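Local structure of FERM, RhoGEF and pleckstrin domain protein 2 (Danio rerio, 6D21) at residues Q5-V8 against A14-F17; Y18-K23 against Q27-D32. The protein probably acts as a guanine nucleotide exchange factor that activates RAC1 in semaphorin signalling and actin remodelling; this chain is its FERM domain. One frame throughout, in Å; residues are numbered along the deposited sequence.

How the contacts relate
Contacts 1 and 2 follow one another along the chain and together build the start of the ubiquitin-like lobe of the FERM domain. Contact 1 is the first beta hairpin, strand 3-9 against strand 15-21; contact 2 lays helix 26-36 against the later part of that second strand. Their centres lie about 11 Å apart. Strand 15-21 serves both, and its amide at Tyr18 N probably hydrogen-bonds to Ile6 O (2.7 Å), one of the points where the two contacts meet. On the helix side of contact 1, Ile6 packs on Leu29 and Val8 on Tyr18 of contact 2, so hairpin and helix share one hydrophobic core, as in the beta-grasp fold.

Contact 1: Q5-V8 against A14-F17; sequences QIRV and AQEF
Gln5 lays its CG against the edge of the Phe17 ring, 3.8 Å from CD2. Ile6 directs its side chain to the other side of the sheet and meets the facing strand through its carbonyl, whose O receives a CA-H...O contact from Phe17 CA (3.4 Å). Arg7 forms a non-hydrogen-bonded antiparallel pair with Phe17, and the two side chains run side by side in the same direction. Arg7 CB and CG lie over one ring face, CG 4.1 Å from the Phe17 ring centroid in a CH-pi contact; in return Phe17 CZ sits over one face of the guanidinium, near its rim. CG of Arg7 is anti to the backbone N (chi1 180°), and bends at chi2 and chi3 bring NH1 round to Gln15 OE1. That bond of 3.1 Å from Arg7 NH1 to Gln15 OE1 is nearly straight, 166° at the hydrogen, and lies in the plane of both groups although these stand 79° apart. This bond and the ring over one face probably restrict how the guanidinium can turn. Val8 makes the hydrogen-bonded pair with Glu16: Val8 N gives to Glu16 O (2.8 Å), and Glu16 N to Val8 O (3.0 Å). The Glu16 carboxylate turns instead to a salt bridge with Arg36. This is a classic beta hairpin; strand 15-21 is at the sheet's border, strand 76-81 flanks strand 3-9 beyond, and helix 26-36 packs on the face that carries Ile6 and Val8, through Leu29 and Val33.

Contact 2: Y18-K23 against Q27-D32; sequences YELESK and QLLLSD
Leu20 meets helix 27-32 with both methyl groups. Its chi1 (-79°) puts CG anti to the carbonyl carbon, and chi2 then turns both methyls to the helix: CD2 fits between Leu28 and Leu29, 3.9 Å from Leu28 CG and 3.6 Å from the backbone at Leu29 N, while CD1 touches Leu29 CD1 at 3.8 Å. Leu29 crosses Leu20 at about a right angle; with its CG trans to its own backbone N, its CD1 is carried to Leu20 and also reaches Tyr18 CB (4.0 Å). The Tyr18 ring slides past Asp32 in the opposite direction and meets Asp32 O at its edge, 3.6 Å from Tyr18 CE2. Asp32 OD2 approaches Leu20 CG at 3.9 Å, whereas OD1 is engaged in a salt bridge with Arg35 of the same helix. Replacing Leu20 with an alanine would probably open a gap between strand and helix, leaving the Leu28 side chain without its partner on the strand and Leu29 with Tyr18 alone. The axes of strand 18-21 and helix 27-32 come within 9.7 Å and run roughly antiparallel (149°), the helix lying across one face of the ubiquitin-like sheet. Leu29 continues into the core toward Ile6 of strand 3-9 and Leu47 of strand 45-50.

Contact 1: Q5-V8 against A14-F17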
loop_
_atom_site.group_PDB
_atom_site.type_symbol
_atom_site.label_atom_id
_atom_site.label_comp_id
_atom_site.label_asym_id
_atom_site.label_seq_id
_atom_site.Cartn_x
_atom_site.Cartn_y
_atom_site.Cartn_z
ATOM N N GLN A 5 -21.446 13.882 6.074
ATOM C CA GLN A 5 -20.671 13.299 7.150
ATOM C C GLN A 5 -20.002 12.029 6.654
ATOM O O GLN A 5 -20.658 11.045 6.317
ATOM C CB GLN A 5 -21.548 13.014 8.364
ATOM C CG GLN A 5 -20.762 12.515 9.554
ATOM C CD GLN A 5 -21.539 12.629 10.840
ATOM O OE1 GLN A 5 -22.724 12.298 10.896
ATOM N NE2 GLN A 5 -20.882 13.119 11.882
ATOM N N ILE A 6 -18.679 12.064 6.603
ATOM C CA ILE A 6 -17.930 10.978 6.003
ATOM C C ILE A 6 -17.057 10.306 7.060
ATOM O O ILE A 6 -16.442 10.957 7.907
ATOM C CB ILE A 6 -17.108 11.496 4.796
ATOM C CG1 ILE A 6 -18.063 11.879 3.654
ATOM C CG2 ILE A 6 -16.116 10.470 4.312
ATOM C CD1 ILE A 6 -17.388 12.129 2.325
ATOM N N ARG A 7 -17.060 8.984 7.016
ATOM C CA ARG A 7 -16.374 8.149 7.976
ATOM C C ARG A 7 -15.054 7.670 7.377
ATOM O O ARG A 7 -15.030 7.047 6.306
ATOM C CB ARG A 7 -17.250 6.958 8.349
ATOM C CG ARG A 7 -16.651 5.989 9.345
ATOM C CD ARG A 7 -17.141 4.564 9.080
ATOM N NE ARG A 7 -18.593 4.442 8.960
ATOM C CZ ARG A 7 -19.387 3.935 9.896
ATOM N NH1 ARG A 7 -18.889 3.502 11.049
ATOM N NH2 ARG A 7 -20.687 3.856 9.672
ATOM N N VAL A 8 -13.955 7.966 8.054
ATOM C CA VAL A 8 -12.660 7.548 7.531
ATOM C C VAL A 8 -11.896 6.723 8.554
ATOM O O VAL A 8 -11.672 7.153 9.686
ATOM C CB VAL A 8 -11.799 8.742 7.118
ATOM C CG1 VAL A 8 -10.404 8.265 6.721
ATOM C CG2 VAL A 8 -12.469 9.503 5.978
ATOM N N ALA A 14 -8.575 3.066 13.757
ATOM C CA ALA A 14 -9.527 3.969 14.396
ATOM C C ALA A 14 -10.327 4.811 13.385
ATOM O O ALA A 14 -9.757 5.509 12.543
ATOM C CB ALA A 14 -8.792 4.884 15.365
ATOM N N GLN A 15 -11.650 4.769 13.491
ATOM C CA GLN A 15 -12.511 5.526 12.588
ATOM C C GLN A 15 -12.921 6.873 13.167
ATOM O O GLN A 15 -13.437 6.955 14.287
ATOM C CB GLN A 15 -13.772 4.724 12.250
ATOM C CG GLN A 15 -13.506 3.387 11.580
ATOM C CD GLN A 15 -14.791 2.707 11.159
ATOM O OE1 GLN A 15 -15.883 3.163 11.501
ATOM N NE2 GLN A 15 -14.671 1.613 10.415
ATOM N N GLU A 16 -12.708 7.923 12.383
ATOM C CA GLU A 16 -13.190 9.253 12.721
ATOM C C GLU A 16 -14.204 9.756 11.697
ATOM O O GLU A 16 -14.253 9.269 10.563
ATOM C CB GLU A 16 -12.029 10.234 12.821
ATOM C CG GLU A 16 -11.081 9.934 13.961
ATOM C CD GLU A 16 -10.693 11.177 14.721
ATOM O OE1 GLU A 16 -9.912 11.066 15.690
ATOM O OE2 GLU A 16 -11.175 12.268 14.348
ATOM N N PHE A 17 -15.004 10.740 12.105
ATOM C CA PHE A 17 -16.028 11.311 11.240
ATOM C C PHE A 17 -15.702 12.739 10.832
ATOM O O PHE A 17 -15.225 13.539 11.633
ATOM C CB PHE A 17 -17.399 11.245 11.919
ATOM C CG PHE A 17 -17.977 9.872 11.923
ATOM C CD1 PHE A 17 -17.537 8.923 12.837
ATOM C CD2 PHE A 17 -18.917 9.504 10.978
ATOM C CE1 PHE A 17 -18.054 7.641 12.830
ATOM C CE2 PHE A 17 -19.431 8.231 10.965
ATOM C CZ PHE A 17 -19.000 7.294 11.893
#

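Contact 2: Y18-K23 against Q27-D32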
loop_
_atom_site.group_PDB
_atom_site.type_symbol
_atom_site.label_atom_id
_atom_site.label_comp_id
_atom_site.label_asym_id
_atom_site.label_seq_id
_atom_site.Cartn_x
_atom_site.Cartn_y
_atom_site.Cartn_z
ATOM N N TYR A 18 -15.952 13.029 9.560
ATOM C CA TYR A 18 -15.603 14.303 8.961
ATOM C C TYR A 18 -16.818 14.968 8.378
ATOM O O TYR A 18 -17.524 14.372 7.570
ATOM C CB TYR A 18 -14.549 14.102 7.872
ATOM C CG TYR A 18 -13.259 13.592 8.428
ATOM C CD1 TYR A 18 -13.079 12.241 8.673
ATOM C CD2 TYR A 18 -12.222 14.468 8.735
ATOM C CE1 TYR A 18 -11.906 11.775 9.200
ATOM C CE2 TYR A 18 -11.055 14.019 9.263
ATOM C CZ TYR A 18 -10.893 12.668 9.489
ATOM O OH TYR A 18 -9.717 12.206 10.008
ATOM N N GLU A 19 -17.058 16.212 8.783
ATOM C CA GLU A 19 -18.164 16.968 8.232
ATOM C C GLU A 19 -17.680 17.881 7.116
ATOM O O GLU A 19 -16.769 18.686 7.302
ATOM C CB GLU A 19 -18.867 17.756 9.336
ATOM C CG GLU A 19 -19.085 16.919 10.589
ATOM C CD GLU A 19 -20.431 17.152 11.220
ATOM O OE1 GLU A 19 -20.504 17.832 12.268
ATOM O OE2 GLU A 19 -21.419 16.637 10.662
ATOM N N LEU A 20 -18.291 17.718 5.946
ATOM C CA LEU A 20 -17.894 18.416 4.732
ATOM C C LEU A 20 -19.121 18.871 3.984
ATOM O O LEU A 20 -20.178 18.260 4.103
ATOM C CB LEU A 20 -17.058 17.518 3.820
ATOM C CG LEU A 20 -15.585 17.283 4.121
ATOM C CD1 LEU A 20 -15.426 16.153 5.109
ATOM C CD2 LEU A 20 -14.829 16.982 2.835
ATOM N N GLU A 21 -18.993 19.934 3.202
ATOM C CA GLU A 21 -20.117 20.361 2.380
ATOM C C GLU A 21 -20.285 19.390 1.216
ATOM O O GLU A 21 -19.344 18.693 0.844
ATOM C CB GLU A 21 -19.921 21.788 1.872
ATOM C CG GLU A 21 -18.647 21.990 1.069
ATOM C CD GLU A 21 -18.702 23.230 0.194
ATOM O OE1 GLU A 21 -19.797 23.824 0.066
ATOM O OE2 GLU A 21 -17.652 23.609 -0.365
ATOM N N SER A 22 -21.486 19.352 0.650
ATOM C CA SER A 22 -21.818 18.441 -0.439
ATOM C C SER A 22 -21.086 18.785 -1.745
ATOM O O SER A 22 -21.097 18.005 -2.696
ATOM C CB SER A 22 -23.331 18.446 -0.671
ATOM O OG SER A 22 -23.675 17.753 -1.857
ATOM N N LYS A 23 -20.461 19.957 -1.792
ATOM C CA LYS A 23 -19.718 20.377 -2.973
ATOM C C LYS A 23 -18.261 19.921 -2.916
ATOM O O LYS A 23 -17.479 20.240 -3.813
ATOM C CB LYS A 23 -19.769 21.904 -3.128
ATOM C CG LYS A 23 -21.059 22.474 -3.700
ATOM C CD LYS A 23 -20.844 23.921 -4.110
ATOM C CE LYS A 23 -22.133 24.751 -4.094
ATOM N NZ LYS A 23 -23.351 24.021 -4.550
ATOM N N GLN A 27 -10.032 16.325 -2.608
ATOM C CA GLN A 27 -8.878 16.991 -2.005
ATOM C C GLN A 27 -9.213 17.590 -0.634
ATOM O O GLN A 27 -8.387 17.577 0.272
ATOM C CB GLN A 27 -8.352 18.093 -2.926
ATOM C CG GLN A 27 -7.043 18.724 -2.425
ATOM C CD GLN A 27 -5.936 17.690 -2.243
ATOM O OE1 GLN A 27 -5.530 17.030 -3.197
ATOM N NE2 GLN A 27 -5.455 17.539 -1.014
ATOM N N LEU A 28 -10.430 18.112 -0.504
ATOM C CA LEU A 28 -10.905 18.692 0.750
ATOM C C LEU A 28 -10.933 17.640 1.863
ATOM O O LEU A 28 -10.469 17.895 2.977
ATOM C CB LEU A 28 -12.295 19.321 0.560
ATOM C CG LEU A 28 -12.905 20.153 1.690
ATOM C CD1 LEU A 28 -11.963 21.261 2.156
ATOM C CD2 LEU A 28 -14.228 20.721 1.236
ATOM N N LEU A 29 -11.459 16.454 1.561
ATOM C CA LEU A 29 -11.491 15.378 2.542
ATOM C C LEU A 29 -10.069 14.932 2.929
ATOM O O LEU A 29 -9.780 14.715 4.105
ATOM C CB LEU A 29 -12.289 14.193 2.006
ATOM C CG LEU A 29 -12.360 12.963 2.915
ATOM C CD1 LEU A 29 -13.038 13.322 4.246
ATOM C CD2 LEU A 29 -13.094 11.828 2.210
ATOM N N LEU A 30 -9.197 14.774 1.931
ATOM C CA LEU A 30 -7.791 14.433 2.173
ATOM C C LEU A 30 -7.126 15.441 3.090
ATOM O O LEU A 30 -6.430 15.064 4.044
ATOM C CB LEU A 30 -7.004 14.357 0.860
ATOM C CG LEU A 30 -7.039 13.091 -0.005
ATOM C CD1 LEU A 30 -6.702 13.440 -1.445
ATOM C CD2 LEU A 30 -6.064 12.048 0.510
ATOM N N SER A 31 -7.331 16.723 2.794
ATOM C CA SER A 31 -6.736 17.783 3.599
ATOM C C SER A 31 -7.247 17.760 5.033
ATOM O O SER A 31 -6.464 17.898 5.969
ATOM C CB SER A 31 -7.010 19.155 2.976
ATOM O OG SER A 31 -6.383 19.233 1.707
ATOM N N ASP A 32 -8.557 17.592 5.202
ATOM C CA ASP A 32 -9.147 17.529 6.531
ATOM C C ASP A 32 -8.637 16.319 7.318
ATOM O O ASP A 32 -8.422 16.411 8.528
ATOM C CB ASP A 32 -10.676 17.496 6.442
ATOM C CG ASP A 32 -11.265 18.833 6.030
ATOM O OD1 ASP A 32 -10.514 19.837 5.994
ATOM O OD2 ASP A 32 -12.482 18.884 5.747
#